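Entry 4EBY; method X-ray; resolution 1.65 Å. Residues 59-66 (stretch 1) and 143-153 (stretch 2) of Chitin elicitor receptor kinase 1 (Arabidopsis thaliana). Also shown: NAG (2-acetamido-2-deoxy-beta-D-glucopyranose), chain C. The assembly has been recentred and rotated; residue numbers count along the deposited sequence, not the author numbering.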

# COMPACT_ATOMS: atom_id res chain seq x y z
N SER A 59 6.39 -8.97 9.77
CA SER A 59 5.98 -7.60 10.07
C SER A 59 5.51 -6.91 8.78
O SER A 59 5.63 -7.47 7.68
CB SER A 59 7.14 -6.83 10.71
OG SER A 59 8.17 -6.57 9.77
N ARG A 60 4.97 -5.71 8.93
CA ARG A 60 4.56 -4.89 7.79
C ARG A 60 5.37 -3.61 7.73
O ARG A 60 5.62 -2.96 8.77
CB ARG A 60 3.07 -4.54 7.91
CG ARG A 60 2.14 -5.71 7.65
CD ARG A 60 0.73 -5.40 8.15
NE ARG A 60 -0.24 -6.46 7.90
CZ ARG A 60 -1.08 -6.50 6.86
NH1 ARG A 60 -1.04 -5.55 5.92
NH2 ARG A 60 -1.94 -7.50 6.73
N VAL A 61 5.79 -3.24 6.53
CA VAL A 61 6.50 -1.99 6.31
C VAL A 61 5.56 -0.99 5.65
O VAL A 61 4.91 -1.31 4.65
CB VAL A 61 7.75 -2.20 5.41
CG1 VAL A 61 8.45 -0.87 5.11
CG2 VAL A 61 8.70 -3.21 6.04
N LEU A 62 5.48 0.21 6.22
CA LEU A 62 4.66 1.28 5.66
C LEU A 62 5.46 2.10 4.67
O LEU A 62 6.55 2.57 4.99
CB LEU A 62 4.14 2.19 6.78
CG LEU A 62 3.08 1.55 7.67
CD1 LEU A 62 2.83 2.45 8.87
CD2 LEU A 62 1.79 1.33 6.87
N VAL A 63 4.92 2.29 3.47
CA VAL A 63 5.65 3.04 2.45
C VAL A 63 4.84 4.22 1.95
O VAL A 63 3.73 4.03 1.42
CB VAL A 63 5.99 2.11 1.23
CG1 VAL A 63 6.81 2.85 0.15
CG2 VAL A 63 6.73 0.86 1.68
N PRO A 64 5.36 5.45 2.07
CA PRO A 64 4.58 6.58 1.55
C PRO A 64 4.58 6.62 0.02
O PRO A 64 5.60 6.26 -0.60
CB PRO A 64 5.31 7.80 2.11
CG PRO A 64 6.78 7.32 2.15
CD PRO A 64 6.70 5.87 2.56
N PHE A 65 3.46 7.01 -0.57
CA PHE A 65 3.38 7.15 -2.03
C PHE A 65 2.35 8.22 -2.43
O PHE A 65 1.51 8.60 -1.60
CB PHE A 65 3.09 5.79 -2.71
CG PHE A 65 1.70 5.23 -2.44
CD1 PHE A 65 0.73 5.34 -3.42
CD2 PHE A 65 1.41 4.56 -1.26
CE1 PHE A 65 -0.55 4.80 -3.22
CE2 PHE A 65 0.12 4.01 -1.04
CZ PHE A 65 -0.85 4.12 -2.03
N PRO A 66 2.43 8.74 -3.66
CA PRO A 66 1.47 9.79 -4.05
C PRO A 66 0.08 9.21 -4.26
O PRO A 66 -0.05 8.08 -4.72
CB PRO A 66 2.00 10.29 -5.41
CG PRO A 66 3.44 9.78 -5.48
CD PRO A 66 3.45 8.50 -4.70
N PHE A 143 -4.16 7.85 4.90
CA PHE A 143 -4.68 6.49 4.94
C PHE A 143 -3.71 5.46 4.45
O PHE A 143 -2.97 5.69 3.49
CB PHE A 143 -5.98 6.37 4.14
CG PHE A 143 -7.13 7.02 4.84
CD1 PHE A 143 -8.01 6.24 5.58
CD2 PHE A 143 -7.27 8.39 4.85
CE1 PHE A 143 -9.04 6.85 6.31
CE2 PHE A 143 -8.27 9.01 5.57
CZ PHE A 143 -9.18 8.24 6.28
N VAL A 144 -3.73 4.32 5.14
CA VAL A 144 -2.93 3.16 4.78
C VAL A 144 -3.78 2.26 3.91
O VAL A 144 -4.90 1.89 4.28
CB VAL A 144 -2.51 2.34 6.02
CG1 VAL A 144 -1.61 1.18 5.61
CG2 VAL A 144 -1.79 3.22 7.07
N THR A 145 -3.26 1.92 2.74
CA THR A 145 -3.84 0.88 1.92
C THR A 145 -3.33 -0.45 2.48
O THR A 145 -2.13 -0.77 2.39
CB THR A 145 -3.37 1.07 0.47
OG1 THR A 145 -3.89 2.31 -0.01
CG2 THR A 145 -3.87 -0.06 -0.41
N TYR A 146 -4.24 -1.19 3.10
CA TYR A 146 -3.87 -2.30 3.97
C TYR A 146 -4.44 -3.60 3.45
O TYR A 146 -5.63 -3.86 3.55
CB TYR A 146 -4.41 -1.99 5.39
CG TYR A 146 -4.01 -2.97 6.47
CD1 TYR A 146 -3.00 -2.67 7.37
CD2 TYR A 146 -4.68 -4.19 6.62
CE1 TYR A 146 -2.64 -3.55 8.38
CE2 TYR A 146 -4.32 -5.08 7.63
CZ TYR A 146 -3.30 -4.74 8.50
OH TYR A 146 -2.92 -5.59 9.52
N PRO A 147 -3.60 -4.44 2.82
CA PRO A 147 -4.12 -5.74 2.37
C PRO A 147 -4.35 -6.68 3.57
O PRO A 147 -3.45 -6.90 4.39
CB PRO A 147 -2.99 -6.27 1.45
CG PRO A 147 -2.19 -5.02 1.08
CD PRO A 147 -2.23 -4.19 2.34
N LEU A 148 -5.57 -7.21 3.66
CA LEU A 148 -5.96 -8.09 4.76
C LEU A 148 -5.29 -9.45 4.67
O LEU A 148 -5.15 -10.01 3.59
CB LEU A 148 -7.48 -8.29 4.76
CG LEU A 148 -8.33 -7.07 5.12
CD1 LEU A 148 -9.82 -7.40 4.94
CD2 LEU A 148 -8.05 -6.61 6.56
N ARG A 149 -4.90 -9.96 5.84
CA ARG A 149 -4.36 -11.32 5.95
C ARG A 149 -5.21 -12.13 6.91
O ARG A 149 -5.98 -11.57 7.69
CB ARG A 149 -2.92 -11.27 6.43
CG ARG A 149 -1.98 -10.76 5.34
CD ARG A 149 -0.52 -10.77 5.78
NE ARG A 149 -0.20 -12.07 6.36
CZ ARG A 149 0.15 -13.13 5.65
NH1 ARG A 149 0.29 -13.05 4.34
NH2 ARG A 149 0.38 -14.28 6.28
N PRO A 150 -5.08 -13.46 6.85
CA PRO A 150 -5.96 -14.33 7.66
C PRO A 150 -5.89 -14.03 9.16
O PRO A 150 -6.88 -14.27 9.86
CB PRO A 150 -5.44 -15.73 7.34
CG PRO A 150 -4.91 -15.61 5.95
CD PRO A 150 -4.26 -14.25 5.92
N GLU A 151 -4.77 -13.51 9.64
CA GLU A 151 -4.61 -13.24 11.05
C GLU A 151 -5.26 -11.92 11.49
O GLU A 151 -5.43 -11.68 12.68
CB GLU A 151 -3.14 -13.29 11.48
CG GLU A 151 -2.25 -12.20 10.89
CD GLU A 151 -1.63 -12.57 9.56
OE1 GLU A 151 -2.05 -13.57 8.92
OE2 GLU A 151 -0.70 -11.85 9.14
N ASP A 152 -5.64 -11.08 10.53
CA ASP A 152 -6.28 -9.80 10.85
C ASP A 152 -7.75 -9.93 11.20
O ASP A 152 -8.44 -10.82 10.70
CB ASP A 152 -6.20 -8.84 9.67
CG ASP A 152 -4.79 -8.40 9.37
OD1 ASP A 152 -4.07 -7.99 10.30
OD2 ASP A 152 -4.40 -8.45 8.18
N SER A 153 -8.24 -9.02 12.05
CA SER A 153 -9.66 -8.88 12.32
C SER A 153 -9.97 -7.40 12.55
O SER A 153 -9.06 -6.58 12.68
CB SER A 153 -10.07 -9.71 13.54
OG SER A 153 -9.37 -9.29 14.69
C1 NAG C . -1.12 -12.33 -0.91
C2 NAG C . -0.15 -12.78 0.20
C3 NAG C . 0.14 -14.28 0.09
C4 NAG C . -1.12 -15.11 -0.09
C5 NAG C . -2.05 -14.49 -1.12
C6 NAG C . -3.38 -15.22 -1.22
C7 NAG C . 1.67 -11.40 1.10
C8 NAG C . 3.04 -10.80 0.88
N2 NAG C . 1.09 -12.04 0.08
O3 NAG C . 0.87 -14.74 1.22
O4 NAG C . -0.75 -16.41 -0.53
O5 NAG C . -2.29 -13.13 -0.79
O6 NAG C . -4.04 -15.15 0.03
O7 NAG C . 1.12 -11.29 2.20
O HOH W 1 -1.39 -8.73 9.52

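A half-buried arginine usually has its N-H groups met by acceptors, and its flat face is often covered by an aromatic ring as well. The contact between residues 59-66 and 143-153 of chitin elicitor receptor kinase 1 is a compact example. The two strands do not pair; their axes come no closer than 8.6 Å and run at 132°, so side chains must bridge the gap, and Arg60 does most of the bridging.

Its CA-to-CB bond points toward the other stretch, and the chain is almost fully extended beyond an m chi1, with chi2 and chi3 both t. That extension carries the guanidinium out to Pro147, while chi4 of -96° turns its plane nearly parallel to the ring of Tyr146. The planes differ by 8°, and Arg60 CZ lies 3.7 Å from the centroid of that ring, over its face, giving a stack with cation-pi character. Tyr146 contributes through a t chi1 and a chi2 of 102°: its CA-to-CB bond points sideways, yet the ring reaches Arg60.

Lying flat leaves the N-H groups directed outward. Pro147 O sits near the guanidinium plane and takes two hydrogen bonds, from Arg60 NH2 at 2.8 Å and from Arg60 NH1 at 3.2 Å. The same NH2 of Arg60 forms a salt bridge with Asp152 OD2 at 3.0 Å. Proximity alone is not enough, however: Arg60 NE is 3.3 Å from Tyr146 OH, but the hydroxyl lies over the guanidinium face and the angle is too poor for a hydrogen bond. NE instead donates to water 1, which in turn donates to Asp152 OD1 and Glu151 OE2.

The Asp152 carboxylate is itself held. Asp152, with chi1 m, receives a hydrogen bond from Tyr146 OH at its OD1 (2.8 Å) and another from Arg149 N at its OD2 (2.8 Å), so one carboxylate links the stacking ring, the arginine and the type I turn from Arg149 to Asp152. Across that turn, Arg149 NE and Glu151 OE2 form a salt bridge of 2.8 Å. Arg149 bends at chi3 (49°, p), and its NH1 donates to O7 of the NAG at 2.9 Å.

Away from this polar cluster the contact is simpler. Leu62, in an m,t conformation, starts sideways but brings CD2 to 3.6 Å from Val144 CG1. Phe65, with chi1 p, directs its ring edge at Thr145, CZ lying 4.1 Å from OG1.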